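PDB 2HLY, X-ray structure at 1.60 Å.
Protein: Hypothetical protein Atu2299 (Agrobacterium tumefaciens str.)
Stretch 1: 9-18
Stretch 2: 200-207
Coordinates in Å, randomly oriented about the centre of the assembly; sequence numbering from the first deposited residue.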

# COMPACT_ATOMS: atom_id res chain seq x y z
N LYS A 9 4.77 -8.94 -10.78
CA LYS A 9 4.58 -8.27 -12.06
C LYS A 9 3.78 -6.98 -11.86
O LYS A 9 2.90 -6.91 -10.99
CB LYS A 9 3.84 -9.18 -13.04
CG LYS A 9 4.63 -10.35 -13.54
CD LYS A 9 3.83 -11.05 -14.61
CE LYS A 9 4.32 -12.44 -14.88
NZ LYS A 9 3.26 -13.14 -15.66
N GLN A 10 4.07 -5.97 -12.68
CA GLN A 10 3.36 -4.68 -12.59
C GLN A 10 1.84 -4.89 -12.64
O GLN A 10 1.08 -4.32 -11.84
CB GLN A 10 3.82 -3.71 -13.69
CG GLN A 10 3.05 -2.41 -13.65
CD GLN A 10 3.54 -1.38 -14.66
OE1 GLN A 10 4.69 -0.93 -14.59
NE2 GLN A 10 2.67 -1.00 -15.57
N THR A 11 1.39 -5.72 -13.57
CA THR A 11 -0.04 -5.89 -13.72
C THR A 11 -0.67 -6.49 -12.46
O THR A 11 -1.79 -6.12 -12.08
CB THR A 11 -0.39 -6.69 -15.00
OG1 THR A 11 -1.78 -6.49 -15.32
CG2 THR A 11 -0.04 -8.18 -14.85
N ASP A 12 0.07 -7.37 -11.79
CA ASP A 12 -0.41 -8.02 -10.57
C ASP A 12 -0.36 -7.07 -9.37
O ASP A 12 -1.23 -7.09 -8.48
CB ASP A 12 0.38 -9.31 -10.32
CG ASP A 12 0.05 -10.39 -11.36
OD1 ASP A 12 -1.13 -10.46 -11.77
OD2 ASP A 12 0.96 -11.15 -11.76
N TYR A 13 0.65 -6.21 -9.35
CA TYR A 13 0.69 -5.14 -8.36
C TYR A 13 -0.59 -4.30 -8.47
O TYR A 13 -1.22 -3.97 -7.47
CB TYR A 13 1.92 -4.27 -8.61
CG TYR A 13 1.93 -2.96 -7.83
CD1 TYR A 13 2.66 -2.82 -6.64
CD2 TYR A 13 1.26 -1.84 -8.32
CE1 TYR A 13 2.69 -1.61 -5.95
CE2 TYR A 13 1.28 -0.63 -7.63
CZ TYR A 13 2.02 -0.51 -6.46
OH TYR A 13 2.05 0.72 -5.84
N PHE A 14 -0.97 -3.93 -9.70
CA PHE A 14 -2.19 -3.16 -9.87
C PHE A 14 -3.44 -3.95 -9.46
O PHE A 14 -4.36 -3.37 -8.90
CB PHE A 14 -2.30 -2.62 -11.29
CG PHE A 14 -1.35 -1.48 -11.59
CD1 PHE A 14 -1.17 -0.44 -10.68
CD2 PHE A 14 -0.65 -1.45 -12.80
CE1 PHE A 14 -0.30 0.63 -10.98
CE2 PHE A 14 0.22 -0.40 -13.09
CZ PHE A 14 0.39 0.64 -12.18
N ARG A 15 -3.48 -5.25 -9.74
CA ARG A 15 -4.60 -6.10 -9.26
C ARG A 15 -4.72 -5.99 -7.74
O ARG A 15 -5.84 -5.86 -7.20
CB ARG A 15 -4.37 -7.55 -9.65
CG ARG A 15 -4.60 -7.79 -11.15
CD ARG A 15 -4.49 -9.29 -11.48
NE ARG A 15 -4.91 -9.52 -12.86
CZ ARG A 15 -5.56 -10.60 -13.28
NH1 ARG A 15 -5.87 -11.59 -12.44
NH2 ARG A 15 -5.91 -10.70 -14.56
N ILE A 16 -3.59 -6.03 -7.05
CA ILE A 16 -3.58 -5.99 -5.58
C ILE A 16 -4.10 -4.64 -5.09
O ILE A 16 -4.98 -4.56 -4.23
CB ILE A 16 -2.18 -6.31 -5.00
CG1 ILE A 16 -1.83 -7.77 -5.30
CG2 ILE A 16 -2.15 -6.04 -3.48
CD1 ILE A 16 -0.36 -8.15 -5.03
N TYR A 17 -3.56 -3.56 -5.66
CA TYR A 17 -4.05 -2.23 -5.34
C TYR A 17 -5.57 -2.17 -5.57
O TYR A 17 -6.31 -1.71 -4.70
CB TYR A 17 -3.33 -1.12 -6.14
CG TYR A 17 -4.12 0.18 -6.10
CD1 TYR A 17 -4.02 1.05 -5.01
CD2 TYR A 17 -5.02 0.49 -7.13
CE1 TYR A 17 -4.79 2.21 -4.95
CE2 TYR A 17 -5.78 1.67 -7.08
CZ TYR A 17 -5.67 2.51 -6.00
OH TYR A 17 -6.43 3.67 -5.92
N ARG A 18 -6.02 -2.64 -6.73
CA ARG A 18 -7.45 -2.54 -7.07
C ARG A 18 -8.33 -3.29 -6.06
O ARG A 18 -9.34 -2.75 -5.61
CB ARG A 18 -7.71 -3.01 -8.49
CG ARG A 18 -9.07 -2.56 -9.02
CD ARG A 18 -9.31 -3.09 -10.44
NE ARG A 18 -8.31 -2.64 -11.42
CZ ARG A 18 -8.33 -1.46 -12.05
NH1 ARG A 18 -9.30 -0.58 -11.80
NH2 ARG A 18 -7.37 -1.17 -12.93
N GLY A 200 -12.72 1.29 -10.71
CA GLY A 200 -12.56 1.34 -12.17
C GLY A 200 -11.53 2.26 -12.80
O GLY A 200 -11.68 2.63 -13.96
N GLU A 201 -10.47 2.63 -12.07
CA GLU A 201 -9.43 3.49 -12.65
C GLU A 201 -8.54 2.70 -13.61
O GLU A 201 -8.29 1.52 -13.40
CB GLU A 201 -8.57 4.13 -11.53
CG GLU A 201 -7.63 5.28 -11.99
CD GLU A 201 -6.81 5.87 -10.83
OE1 GLU A 201 -6.91 5.36 -9.69
OE2 GLU A 201 -6.06 6.85 -11.05
N MET A 202 -8.11 3.35 -14.69
CA MET A 202 -7.11 2.80 -15.60
C MET A 202 -5.76 3.09 -14.98
O MET A 202 -5.48 4.23 -14.59
CB MET A 202 -7.22 3.48 -16.97
CG MET A 202 -6.36 2.87 -18.05
SD MET A 202 -6.89 3.47 -19.67
CE MET A 202 -8.25 2.37 -20.03
N LEU A 203 -4.91 2.06 -14.90
CA LEU A 203 -3.65 2.14 -14.15
C LEU A 203 -2.47 1.72 -14.99
O LEU A 203 -2.43 0.59 -15.48
CB LEU A 203 -3.73 1.25 -12.92
CG LEU A 203 -4.74 1.68 -11.85
CD1 LEU A 203 -4.99 0.52 -10.88
CD2 LEU A 203 -4.27 2.94 -11.13
N THR A 204 -1.49 2.62 -15.12
CA THR A 204 -0.29 2.38 -15.90
C THR A 204 0.91 3.07 -15.25
O THR A 204 0.75 4.06 -14.54
CB THR A 204 -0.42 2.94 -17.36
OG1 THR A 204 -0.43 4.37 -17.33
CG2 THR A 204 -1.69 2.42 -18.07
N GLY A 205 2.10 2.56 -15.53
CA GLY A 205 3.34 3.24 -15.15
C GLY A 205 3.98 2.73 -13.87
O GLY A 205 3.32 2.12 -13.02
N ALA A 206 5.28 2.98 -13.75
CA ALA A 206 6.05 2.60 -12.57
C ALA A 206 7.06 3.69 -12.20
O ALA A 206 7.72 4.26 -13.08
CB ALA A 206 6.78 1.29 -12.80
N TRP A 207 7.15 3.97 -10.90
CA TRP A 207 8.17 4.90 -10.38
C TRP A 207 9.54 4.27 -10.37
O TRP A 207 10.55 4.98 -10.49
CB TRP A 207 7.82 5.33 -8.96
CG TRP A 207 6.58 6.15 -8.90
CD1 TRP A 207 5.44 5.85 -8.22
CD2 TRP A 207 6.35 7.40 -9.57
NE1 TRP A 207 4.51 6.85 -8.39
CE2 TRP A 207 5.03 7.80 -9.24
CE3 TRP A 207 7.12 8.21 -10.42
CZ2 TRP A 207 4.47 9.00 -9.71
CZ3 TRP A 207 6.55 9.39 -10.90
CH2 TRP A 207 5.24 9.77 -10.55
OXT TRP A 207 9.68 3.06 -10.23
O HOH W 1 2.72 0.76 -17.89
O HOH W 2 -8.21 4.02 -8.03

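The C-terminal stretch lies along one side of the helix formed by residues 10-18, burying 439 Å². Gln 10, Phe 14, Tyr 17 and Arg 18, brought to one side of the helix by its turn, supply every helix contact.

Leu 203 loses the most surface, 103 Å². Its CB sits 3.8 Å from the centroid of the Phe 14 ring and 11° off the normal, a CH-pi contact over one face. Phe 14, with chi1 m (-73°), lays that face against the leucine while its edge meets the backbone, CZ lying 3.4 Å from Gly 205 O. Leucine's m,t rotamer carries CD1 to 3.8 Å from Tyr 17 CD2 and 3.6 Å from Arg 18 NH2, over a face of the guanidinium.

The CA-to-CB bond of Arg 18 points sideways, yet its end comes nearer: chi1 and chi2 are t, extending the chain, and chi3 (-60°) and chi4 (-82°) bend it. Both NH1 (2.8 Å) and NH2 (2.9 Å) donate to Glu 201 O, at 145° and 142°.

Two waters bridge further polar pairs. Gln 10, with chi1 and chi2 both t, reaches out so that NE2 and Gly 205 N both donate to water 1 (2.9 and 3.0 Å). Water 2 links Tyr 17 OH (2.8 Å) with Glu 201 OE1 (2.5 Å). Gly 205, at phi/psi 98/158, would jam a CB against the preceding carbonyl.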